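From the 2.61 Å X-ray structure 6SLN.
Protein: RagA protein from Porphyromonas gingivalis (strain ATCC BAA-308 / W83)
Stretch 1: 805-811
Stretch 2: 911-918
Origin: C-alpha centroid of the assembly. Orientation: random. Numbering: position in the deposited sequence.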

# COMPACT_ATOMS: atom_id res chain seq x y z
N THR A 805 11.43 -52.67 -34.82
CA THR A 805 12.35 -51.72 -34.20
C THR A 805 11.91 -51.25 -32.82
O THR A 805 12.78 -50.88 -32.01
CB THR A 805 12.54 -50.46 -35.07
OG1 THR A 805 11.28 -49.74 -35.21
CG2 THR A 805 13.03 -50.83 -36.43
N GLY A 806 10.62 -51.22 -32.51
CA GLY A 806 10.16 -50.54 -31.33
C GLY A 806 9.98 -49.04 -31.48
O GLY A 806 9.76 -48.36 -30.47
N LYS A 807 10.06 -48.51 -32.69
CA LYS A 807 9.97 -47.07 -32.88
C LYS A 807 8.52 -46.64 -33.03
O LYS A 807 7.68 -47.39 -33.52
CB LYS A 807 10.78 -46.65 -34.10
CG LYS A 807 12.29 -46.80 -33.95
CD LYS A 807 13.03 -46.26 -35.17
CE LYS A 807 14.52 -46.09 -34.88
NZ LYS A 807 14.97 -46.90 -33.70
N GLN A 808 8.25 -45.41 -32.62
CA GLN A 808 6.92 -44.84 -32.80
C GLN A 808 6.67 -44.52 -34.26
O GLN A 808 7.59 -44.28 -35.05
CB GLN A 808 6.77 -43.59 -31.95
CG GLN A 808 6.93 -43.86 -30.49
CD GLN A 808 6.55 -42.70 -29.66
OE1 GLN A 808 7.35 -41.80 -29.44
NE2 GLN A 808 5.30 -42.69 -29.19
N LEU A 809 5.39 -44.50 -34.62
CA LEU A 809 4.97 -44.35 -35.99
C LEU A 809 3.82 -43.34 -36.07
O LEU A 809 2.96 -43.29 -35.19
CB LEU A 809 4.55 -45.70 -36.59
CG LEU A 809 5.69 -46.66 -36.97
CD1 LEU A 809 5.20 -47.84 -37.82
CD2 LEU A 809 6.80 -45.92 -37.69
N TRP A 810 3.84 -42.54 -37.13
CA TRP A 810 2.75 -41.62 -37.42
C TRP A 810 2.33 -41.77 -38.87
O TRP A 810 3.13 -42.14 -39.74
CB TRP A 810 3.15 -40.15 -37.13
CG TRP A 810 3.54 -39.93 -35.72
CD1 TRP A 810 2.74 -39.51 -34.70
CD2 TRP A 810 4.84 -40.14 -35.15
NE1 TRP A 810 3.46 -39.43 -33.52
CE2 TRP A 810 4.75 -39.81 -33.77
CE3 TRP A 810 6.07 -40.57 -35.67
CZ2 TRP A 810 5.85 -39.91 -32.92
CZ3 TRP A 810 7.16 -40.66 -34.82
CH2 TRP A 810 7.04 -40.33 -33.45
N TYR A 811 1.06 -41.49 -39.14
CA TYR A 811 0.61 -41.48 -40.51
C TYR A 811 1.05 -40.20 -41.19
O TYR A 811 1.13 -39.13 -40.57
CB TYR A 811 -0.91 -41.60 -40.59
CG TYR A 811 -1.45 -42.92 -40.10
CD1 TYR A 811 -1.09 -44.12 -40.70
CD2 TYR A 811 -2.33 -42.96 -39.01
CE1 TYR A 811 -1.58 -45.33 -40.23
CE2 TYR A 811 -2.83 -44.16 -38.53
CZ TYR A 811 -2.45 -45.34 -39.15
OH TYR A 811 -2.94 -46.52 -38.68
N GLY A 911 13.61 -44.83 -24.51
CA GLY A 911 14.64 -43.92 -24.92
C GLY A 911 14.20 -42.87 -25.92
O GLY A 911 15.06 -42.23 -26.55
N GLN A 912 12.90 -42.69 -26.09
CA GLN A 912 12.41 -41.80 -27.13
C GLN A 912 11.25 -40.98 -26.59
O GLN A 912 10.41 -41.47 -25.84
CB GLN A 912 12.00 -42.59 -28.39
CG GLN A 912 10.74 -43.40 -28.28
CD GLN A 912 10.50 -44.24 -29.54
OE1 GLN A 912 10.46 -43.71 -30.66
NE2 GLN A 912 10.36 -45.55 -29.35
N SER A 913 11.23 -39.72 -26.98
CA SER A 913 10.22 -38.84 -26.42
C SER A 913 8.87 -39.08 -27.10
O SER A 913 8.81 -39.47 -28.27
CB SER A 913 10.64 -37.39 -26.58
OG SER A 913 10.11 -36.60 -25.52
N PRO A 914 7.77 -38.91 -26.37
CA PRO A 914 6.46 -38.91 -27.01
C PRO A 914 6.25 -37.61 -27.75
O PRO A 914 7.04 -36.67 -27.66
CB PRO A 914 5.47 -39.05 -25.85
CG PRO A 914 6.24 -38.57 -24.65
CD PRO A 914 7.71 -38.69 -24.92
N GLN A 915 5.17 -37.57 -28.52
CA GLN A 915 4.77 -36.34 -29.18
C GLN A 915 3.34 -36.03 -28.78
O GLN A 915 2.64 -36.85 -28.18
CB GLN A 915 4.91 -36.45 -30.70
CG GLN A 915 6.32 -36.80 -31.15
CD GLN A 915 7.36 -35.71 -30.86
OE1 GLN A 915 7.02 -34.57 -30.52
NE2 GLN A 915 8.63 -36.07 -31.03
N PHE A 916 2.91 -34.81 -29.10
CA PHE A 916 1.56 -34.38 -28.74
C PHE A 916 0.59 -34.70 -29.88
O PHE A 916 -0.05 -33.82 -30.45
CB PHE A 916 1.56 -32.90 -28.39
CG PHE A 916 1.89 -32.63 -26.95
CD1 PHE A 916 0.97 -32.96 -25.96
CD2 PHE A 916 3.11 -32.09 -26.58
CE1 PHE A 916 1.25 -32.74 -24.63
CE2 PHE A 916 3.40 -31.86 -25.24
CZ PHE A 916 2.47 -32.19 -24.27
N ASP A 917 0.50 -35.99 -30.19
CA ASP A 917 -0.31 -36.44 -31.31
C ASP A 917 -1.67 -36.93 -30.84
O ASP A 917 -2.12 -36.52 -29.78
CB ASP A 917 0.42 -37.53 -32.09
CG ASP A 917 1.01 -38.58 -31.18
OD1 ASP A 917 0.28 -39.09 -30.32
OD2 ASP A 917 2.21 -38.88 -31.35
N THR A 918 -2.31 -37.82 -31.60
CA THR A 918 -3.68 -38.22 -31.28
C THR A 918 -3.77 -39.15 -30.07
O THR A 918 -4.81 -39.17 -29.41
CB THR A 918 -4.31 -38.89 -32.49
OG1 THR A 918 -3.32 -39.68 -33.15
CG2 THR A 918 -4.88 -37.84 -33.42

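A loop can be fastened to a strand without extending the sheet, provided its side chains supply the hydrogen-bonding groups that a neighbouring strand would otherwise offer. RagA gives a compact example. Residues 911-918, which form no regular helix or strand, run in roughly the same direction as the strand that includes Gln808 to Tyr811, their end-to-end directions differing by 28°. The nearest CA atoms stay more than 8 Å apart, as in Lys807 and Gln912 at 8.2 Å, too far for backbone-to-backbone pairing, so side chains must bridge the gap.

Gln912 does so at one end. A primary amide carries a donor and an acceptor side by side, and here both address the backbone of the other stretch: NE2 donates to O of Gly806 at 3.1 Å, with a bent angle of 136°, while OE1 accepts a straighter but weak hydrogen bond from N of Gln808 at 3.4 Å. The intervening amide, N of Lys807, is satisfied within its own stretch by OG1 of Thr805 at 3.1 Å. Gly806 itself has phi/psi of 82/10, where a CB would be jammed against the preceding carbonyl oxygen.

At the other end the strand contributes the side-chain donor. The indole of Trp810 has a single N-H, and in a buried setting it needs an acceptor; NE1 finds one in OD2 of Asp917, at 2.6 Å and 165°. The carboxylate oxygen lies at the ring edge, near its plane, where the N-H points, and the short, nearly linear geometry suits a charged acceptor. Alongside, CG of Gln915 packs 3.6 Å from CZ2 of Trp810, adding an apolar contact to the polar one.

Between these anchors, Gln808 directs its CA-to-CB bond toward the loop and fills the space near Ser913 and Pro914. Together the two stretches bury 318 Å².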